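Local coordinates for protein FkbI (Streptomyces hygroscopicus, PDB 1R2J) that probably acts as an FAD-dependent acyl-ACP dehydrogenase in making the methoxymalonyl extender unit of the polyketide immunosuppressant FK520, at residues 235-240 with 309-314. Residues are numbered along the deposited sequence; the frame is centred on the assembly and turned at random.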
loop_
_atom_site.group_PDB
_atom_site.type_symbol
_atom_site.label_atom_id
_atom_site.label_comp_id
_atom_site.label_asym_id
_atom_site.label_seq_id
_atom_site.Cartn_x
_atom_site.Cartn_y
_atom_site.Cartn_z
ATOM N N GLY A 235 -4.082 6.274 -9.296
ATOM C CA GLY A 235 -4.673 7.434 -8.640
ATOM C C GLY A 235 -3.752 8.640 -8.701
ATOM O O GLY A 235 -4.189 9.766 -8.977
ATOM N N ILE A 236 -2.466 8.402 -8.453
ATOM C CA ILE A 236 -1.483 9.470 -8.505
ATOM C C ILE A 236 -1.463 10.075 -9.916
ATOM O O ILE A 236 -1.416 11.300 -10.077
ATOM C CB ILE A 236 -0.084 8.944 -8.135
ATOM C CG1 ILE A 236 -0.105 8.432 -6.684
ATOM C CG2 ILE A 236 0.951 10.048 -8.315
ATOM C CD1 ILE A 236 1.214 7.837 -6.196
ATOM N N LEU A 237 -1.507 9.218 -10.933
ATOM C CA LEU A 237 -1.513 9.697 -12.315
ATOM C C LEU A 237 -2.777 10.509 -12.577
ATOM O O LEU A 237 -2.734 11.512 -13.288
ATOM C CB LEU A 237 -1.409 8.525 -13.293
ATOM C CG LEU A 237 0.011 7.951 -13.409
ATOM C CD1 LEU A 237 -0.022 6.543 -13.958
ATOM C CD2 LEU A 237 0.859 8.870 -14.289
ATOM N N ARG A 238 -3.900 10.088 -11.999
ATOM C CA ARG A 238 -5.156 10.832 -12.161
ATOM C C ARG A 238 -4.997 12.239 -11.595
ATOM O O ARG A 238 -5.367 13.225 -12.237
ATOM C CB ARG A 238 -6.321 10.156 -11.420
ATOM C CG ARG A 238 -6.911 8.917 -12.078
ATOM C CD ARG A 238 -8.132 8.420 -11.286
ATOM N NE ARG A 238 -8.673 7.167 -11.820
ATOM C CZ ARG A 238 -9.682 6.490 -11.278
ATOM N NH1 ARG A 238 -10.278 6.935 -10.174
ATOM N NH2 ARG A 238 -10.095 5.361 -11.839
ATOM N N ALA A 239 -4.459 12.332 -10.383
ATOM C CA ALA A 239 -4.270 13.636 -9.744
ATOM C C ALA A 239 -3.310 14.517 -10.537
ATOM O O ALA A 239 -3.532 15.727 -10.681
ATOM C CB ALA A 239 -3.754 13.460 -8.321
ATOM N N CYS A 240 -2.241 13.913 -11.049
ATOM C CA CYS A 240 -1.261 14.668 -11.821
ATOM C C CYS A 240 -1.832 15.127 -13.159
ATOM O O CYS A 240 -1.628 16.272 -13.562
ATOM C CB CYS A 240 0.001 13.837 -12.054
ATOM S SG CYS A 240 0.943 13.558 -10.541
ATOM N N GLU A 309 6.401 3.118 -12.200
ATOM C CA GLU A 309 7.345 3.838 -13.046
ATOM C C GLU A 309 6.641 4.957 -13.815
ATOM O O GLU A 309 7.173 6.061 -13.930
ATOM C CB GLU A 309 8.068 2.883 -14.023
ATOM C CG GLU A 309 9.125 1.993 -13.344
ATOM C CD GLU A 309 10.274 1.578 -14.266
ATOM O OE1 GLU A 309 11.402 1.385 -13.758
ATOM O OE2 GLU A 309 10.061 1.437 -15.489
ATOM N N ARG A 310 5.450 4.675 -14.336
ATOM C CA ARG A 310 4.693 5.685 -15.071
ATOM C C ARG A 310 4.224 6.801 -14.136
ATOM O O ARG A 310 4.195 7.965 -14.528
ATOM C CB ARG A 310 3.482 5.059 -15.770
ATOM C CG ARG A 310 3.825 3.998 -16.838
ATOM C CD ARG A 310 4.872 4.502 -17.837
ATOM N NE ARG A 310 4.450 5.721 -18.527
ATOM C CZ ARG A 310 5.287 6.662 -18.958
ATOM N NH1 ARG A 310 6.596 6.527 -18.770
ATOM N NH2 ARG A 310 4.814 7.736 -19.581
ATOM N N ALA A 311 3.856 6.445 -12.902
ATOM C CA ALA A 311 3.408 7.445 -11.938
ATOM C C ALA A 311 4.560 8.388 -11.557
ATOM O O ALA A 311 4.362 9.600 -11.426
ATOM C CB ALA A 311 2.850 6.769 -10.686
ATOM N N ALA A 312 5.757 7.829 -11.375
ATOM C CA ALA A 312 6.934 8.624 -11.023
ATOM C C ALA A 312 7.274 9.583 -12.163
ATOM O O ALA A 312 7.601 10.750 -11.936
ATOM C CB ALA A 312 8.128 7.712 -10.741
ATOM N N ALA A 313 7.204 9.086 -13.392
ATOM C CA ALA A 313 7.502 9.918 -14.554
ATOM C C ALA A 313 6.393 10.960 -14.717
ATOM O O ALA A 313 6.658 12.130 -14.996
ATOM C CB ALA A 313 7.607 9.054 -15.805
ATOM N N GLY A 314 5.149 10.524 -14.539
ATOM C CA GLY A 314 4.025 11.442 -14.661
ATOM C C GLY A 314 4.087 12.582 -13.657
ATOM O O GLY A 314 3.799 13.732 -13.985
#
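Leu237 packs against Ala311 and Gly314 in a buried, nearly parallel helix-helix contact within the C-terminal helical domain of the acyl-CoA dehydrogenase fold, joining helix 219-248 to helix 297-322. The two short segments run in the same direction, their axes 9.0 Å apart and crossing at 22°. Small residues on helix 297-322 permit this spacing: Ala311 presents only a methyl, and Gly314 bares its backbone where a beta carbon would collide with Leu237 CD2. A chi1 of -77° sets Leu237 CG anti to the carbonyl carbon, and CG lies 3.7 Å from Ala311 CA. CD1 faces the backbone N and CA of Ala311, while CD2 lies closest to Arg310 O and also touches Ala311 CA and Gly314 CA. Ile236 adds a looser apolar contact, its CB 4.5 Å from Ala311 CB, and also touches Ala336 of helix 332-345; Leu237 meets Ala274 and Ala278 of helix 262-287, so other helices of the domain share these side chains. One turn on, the slim Cys240 brings CB to 4.3 Å from Gly314 O. Arg310 contributes backbone and its CB, and Leu237 CD2 rests 3.5 Å from Arg310 O, the carbonyl that accepts the helical hydrogen bond from Gly314 N.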